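Local coordinates for cellulosomal scaffoldin adaptor protein B (Acetivibrio cellulolyticus, PDB 3BWZ) that acts as an adaptor scaffoldin of the cellulosome, in which this type II cohesin module probably binds dockerin modules of partner proteins to hold the complex together, at residues T4-I9 and S158-A163; A24-K29 and T112-K117. All coordinates share one frame; numbering follows the deposited sequence. Where two conformers were deposited one is given.

Interaction 1: T4-I9 and S158-A163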
# COMPACT_ATOMS: atom_id res chain seq x y z
N THR A 4 -16.19 5.51 10.44
CA THR A 4 -14.75 5.60 10.69
C THR A 4 -14.02 5.57 9.34
O THR A 4 -14.35 4.82 8.42
CB THR A 4 -14.18 4.54 11.68
OG1 THR A 4 -13.35 3.59 11.00
CG2 THR A 4 -15.28 3.85 12.47
N SER A 5 -13.05 6.45 9.26
CA SER A 5 -12.26 6.61 8.06
C SER A 5 -10.86 6.07 8.33
O SER A 5 -10.30 6.36 9.38
CB SER A 5 -12.19 8.08 7.67
OG SER A 5 -13.46 8.59 7.31
N SER A 6 -10.32 5.29 7.42
CA SER A 6 -9.05 4.63 7.68
C SER A 6 -8.34 4.19 6.41
O SER A 6 -8.95 4.05 5.34
CB SER A 6 -9.24 3.40 8.57
OG SER A 6 -10.07 2.44 7.91
N ILE A 7 -7.05 3.93 6.58
CA ILE A 7 -6.25 3.17 5.62
C ILE A 7 -5.57 2.08 6.43
O ILE A 7 -5.13 2.33 7.56
CB ILE A 7 -5.25 4.06 4.85
CG1 ILE A 7 -4.49 3.24 3.80
CG2 ILE A 7 -4.32 4.81 5.78
CD1 ILE A 7 -3.71 4.11 2.80
N GLU A 8 -5.49 0.87 5.87
CA GLU A 8 -4.98 -0.29 6.57
C GLU A 8 -4.19 -1.16 5.63
O GLU A 8 -4.55 -1.34 4.47
CB GLU A 8 -6.15 -1.12 7.14
CG GLU A 8 -5.70 -2.32 8.00
CD GLU A 8 -6.82 -3.05 8.72
OE1 GLU A 8 -7.98 -2.69 8.55
OE2 GLU A 8 -6.50 -4.01 9.46
N ILE A 9 -3.15 -1.79 6.15
CA ILE A 9 -2.45 -2.86 5.46
C ILE A 9 -3.03 -4.19 5.95
O ILE A 9 -2.92 -4.51 7.11
CB ILE A 9 -0.93 -2.84 5.70
CG1 ILE A 9 -0.35 -1.46 5.40
CG2 ILE A 9 -0.25 -3.95 4.93
CD1 ILE A 9 1.15 -1.31 5.76
N SER A 158 -7.63 7.10 10.47
CA SER A 158 -6.66 6.27 11.15
C SER A 158 -5.76 5.57 10.13
O SER A 158 -6.14 5.34 8.98
CB SER A 158 -7.38 5.24 12.00
OG SER A 158 -8.24 4.48 11.18
N VAL A 159 -4.56 5.24 10.59
CA VAL A 159 -3.59 4.50 9.81
C VAL A 159 -3.30 3.21 10.56
O VAL A 159 -2.63 3.23 11.61
CB VAL A 159 -2.32 5.34 9.55
CG1 VAL A 159 -1.35 4.53 8.71
CG2 VAL A 159 -2.66 6.66 8.88
N ILE A 160 -3.89 2.12 10.08
CA ILE A 160 -3.90 0.85 10.79
C ILE A 160 -2.77 -0.02 10.22
O ILE A 160 -2.85 -0.56 9.12
CB ILE A 160 -5.30 0.15 10.69
CG1 ILE A 160 -6.44 1.08 11.12
CG2 ILE A 160 -5.31 -1.17 11.45
CD1 ILE A 160 -7.80 0.58 10.70
N GLN A 161 -1.71 -0.12 11.01
CA GLN A 161 -0.46 -0.73 10.62
C GLN A 161 0.41 -0.76 11.88
O GLN A 161 0.25 0.09 12.74
CB GLN A 161 0.22 0.07 9.49
CG GLN A 161 0.63 1.51 9.87
CD GLN A 161 1.98 1.62 10.49
OE1 GLN A 161 2.85 0.79 10.27
NE2 GLN A 161 2.18 2.69 11.26
N PRO A 162 1.36 -1.70 11.99
CA PRO A 162 1.79 -2.64 10.99
C PRO A 162 0.91 -3.86 10.82
O PRO A 162 0.14 -4.23 11.72
CB PRO A 162 3.17 -3.07 11.51
CG PRO A 162 3.02 -3.02 12.97
CD PRO A 162 2.15 -1.82 13.23
N ALA A 163 1.03 -4.50 9.66
CA ALA A 163 0.51 -5.85 9.45
C ALA A 163 1.64 -6.79 9.84
O ALA A 163 2.77 -6.59 9.46
CB ALA A 163 0.13 -6.05 7.99
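Ile7 and Val159 stand side by side on the inward face of two parallel neighbouring strands, 6-9 and 158-160, whose axes approach to 4.7 Å. Bringing the first and last strands of the module together in parallel is characteristic of the cohesin jelly roll. A four-rung ladder of backbone bonds fixes the register. The N-H groups of Ile7 and Ile9 reach Ser158 O and Ile160 O, while those of Ser158 and Ile160 reach Ser5 O and Ile7 O. The bond from Ile160 N to Ile7 O is short at 2.8 Å and almost straight, at 178°.

The enclosed side is mostly apolar. Ile7 CG2 lies 4.0 Å from Val159 CG2, while chi1 of -176° puts Ile7 CG1 anti to the backbone N, and the side chain leads into the interior, against Ile26, Ile28 and Leu145. Beta-branched residues suit this place because they favour extended backbone and fill the core. Farther on, the second strand is interrupted at Gln161 and Pro162, where the peptide bond before the proline is cis. The strands have parted by Ala163, whose buried methyl fills in against Ile9, with CB 3.7 Å from Ile9 CG2 and 3.5 Å from Ile9 O.

The opposite face, with Ser6, Glu8, Ser158 and Ile160, also packs closely, but it borders solvent through Ile160, Glu8 and Ser158. Glu8 is extended and crosses Ile160 slantwise, its CD 3.6 Å from Ile160 CG2, so the aliphatic part of an acidic side chain covers an exposed isoleucine. Ile160 CD1 reaches back to Ser6 CB at 3.8 Å, still beside Glu8 OE1.

Four backbone bonds thus set the parallel register, and carbon contacts on both faces reinforce it, with no salt bridge between the segments.

Interaction 2: A24-K29 and T112-K117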
# COMPACT_ATOMS: atom_id res chain seq x y z
N ALA A 24 -0.41 -8.38 0.61
CA ALA A 24 -0.75 -7.22 1.42
C ALA A 24 -1.63 -6.29 0.58
O ALA A 24 -1.19 -5.68 -0.40
CB ALA A 24 0.52 -6.50 1.87
N SER A 25 -2.88 -6.17 0.98
CA SER A 25 -3.83 -5.27 0.35
C SER A 25 -3.89 -3.98 1.13
O SER A 25 -4.04 -3.98 2.35
CB SER A 25 -5.22 -5.91 0.32
OG SER A 25 -5.21 -7.06 -0.49
N ILE A 26 -3.75 -2.86 0.43
CA ILE A 26 -3.80 -1.54 1.03
C ILE A 26 -5.22 -1.03 0.86
O ILE A 26 -5.64 -0.68 -0.24
CB ILE A 26 -2.80 -0.57 0.42
CG1 ILE A 26 -1.35 -1.08 0.52
CG2 ILE A 26 -2.94 0.78 1.12
CD1 ILE A 26 -0.43 -0.43 -0.39
N ASN A 27 -5.98 -1.04 1.95
CA ASN A 27 -7.42 -0.83 1.93
C ASN A 27 -7.78 0.48 2.60
O ASN A 27 -7.38 0.73 3.74
CB ASN A 27 -8.17 -1.97 2.62
CG ASN A 27 -8.04 -3.27 1.88
OD1 ASN A 27 -7.53 -3.33 0.77
ND2 ASN A 27 -8.49 -4.35 2.51
N ILE A 28 -8.58 1.28 1.91
CA ILE A 28 -9.15 2.48 2.48
C ILE A 28 -10.63 2.28 2.76
O ILE A 28 -11.28 1.51 2.07
CB ILE A 28 -8.91 3.75 1.61
CG1 ILE A 28 -9.66 3.70 0.27
CG2 ILE A 28 -7.42 3.99 1.40
CD1 ILE A 28 -9.63 5.03 -0.50
N LYS A 29 -11.12 2.99 3.76
CA LYS A 29 -12.52 3.01 4.11
C LYS A 29 -12.97 4.45 4.37
O LYS A 29 -12.38 5.15 5.19
CB LYS A 29 -12.76 2.20 5.38
CG LYS A 29 -14.19 2.04 5.77
CD LYS A 29 -14.33 1.09 6.94
CE LYS A 29 -14.40 1.76 8.30
NZ LYS A 29 -13.13 2.46 8.68
N THR A 112 -9.53 -1.21 -2.31
CA THR A 112 -8.12 -1.57 -2.24
C THR A 112 -7.37 -0.71 -3.25
O THR A 112 -7.63 -0.81 -4.45
CB THR A 112 -7.92 -3.08 -2.53
OG1 THR A 112 -8.68 -3.84 -1.58
CG2 THR A 112 -6.46 -3.48 -2.52
N VAL A 113 -6.48 0.13 -2.77
CA VAL A 113 -5.78 1.03 -3.66
C VAL A 113 -4.66 0.35 -4.42
O VAL A 113 -4.32 0.80 -5.51
CB VAL A 113 -5.27 2.29 -2.93
CG1 VAL A 113 -6.41 3.08 -2.34
CG2 VAL A 113 -4.27 2.01 -1.90
N ALA A 114 -4.06 -0.68 -3.83
CA ALA A 114 -2.89 -1.34 -4.39
C ALA A 114 -2.68 -2.61 -3.61
O ALA A 114 -3.14 -2.74 -2.47
CB ALA A 114 -1.66 -0.41 -4.27
N VAL A 115 -1.92 -3.52 -4.21
CA VAL A 115 -1.56 -4.77 -3.60
C VAL A 115 -0.05 -4.96 -3.73
O VAL A 115 0.52 -4.74 -4.80
CB VAL A 115 -2.30 -5.91 -4.31
CG1 VAL A 115 -1.87 -7.25 -3.87
CG2 VAL A 115 -3.79 -5.76 -4.12
N VAL A 116 0.58 -5.37 -2.63
CA VAL A 116 1.99 -5.75 -2.65
C VAL A 116 2.06 -7.19 -2.18
O VAL A 116 1.69 -7.50 -1.05
CB VAL A 116 2.89 -4.84 -1.78
CG1 VAL A 116 4.35 -5.32 -1.90
CG2 VAL A 116 2.75 -3.40 -2.22
N LYS A 117 2.58 -8.06 -3.04
CA LYS A 117 2.81 -9.44 -2.70
C LYS A 117 4.24 -9.61 -2.23
O LYS A 117 5.16 -9.05 -2.80
CB LYS A 117 2.51 -10.32 -3.91
CG LYS A 117 1.02 -10.36 -4.20
CD LYS A 117 0.72 -11.02 -5.53
CE LYS A 117 -0.75 -11.18 -5.74
NZ LYS A 117 -1.32 -12.28 -4.92
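The carboxamide of Asn27 is approached on one face by Thr112 OG1, which gives its proton to OD1 over 2.7 Å from a position 47° out of the carbonyl plane. On the other side of the plane, beside OD1, is Ser25 CB, 3.5 Å from that oxygen. At the oxygen edge sits Thr112 CG2, also 3.5 Å from Asn27 OD1. Strands 24-29 and 112-117 pair antiparallel within the cohesin beta sandwich, and a beta bulge interrupts them. Asn27 faces Thr112 and Ser25 faces Val115, both as non-hydrogen-bonded pairs, so Ile26, between Ser25 and Asn27, lies opposite two residues, Val113 and Ala114, a classic bulge.

Val113 takes up the extra length with a psi of -29°, far from extended, and still donates its N-H to Ile26 O at 2.8 Å. Regular pairing resumes beyond, where Ala24 and Val116 exchange two backbone bonds.

The polar residues suit the outer, partly exposed face, where threonine's hydroxyl donates to the asparagine oxygen alongside. On the buried face, branched side chains fill the core: Ile26 meets Leu39 and Met41 of strand 34-42, and Ile28 and Val113 meet Phe34. In the conformers given for the two isoleucines, Val113 crosses Ile28 at about a right angle, and Ala114 CB meets Ile26 CD1 at 4.1 Å.

Val113 CG2, between its backbone N and carbonyl carbon, comes within 3.4 Å of Ile26 O, the acceptor of Val113's own N-H.

Interactions 1 and 2 are successive seams of one sheet, their centres about 10 Å apart. Strand 6-11 pairs with 158-165 along one edge and with 21-29 along the other, while 21-29 continues to 111-120, giving the order 158-165, 6-11, 21-29, 111-120. The direct join is the backbone, with Glu8 N 2.9 Å from Asn27 O in a probable hydrogen bond. Under the sheet, Ile7 CD1 and Ile26 CG2 pack at 3.8 Å in the conformer given for Ile26, so both seams feed one apolar core. At the far end Lys29 probably bonds to Thr4 through NZ and OG1, although this lysine has two conformers.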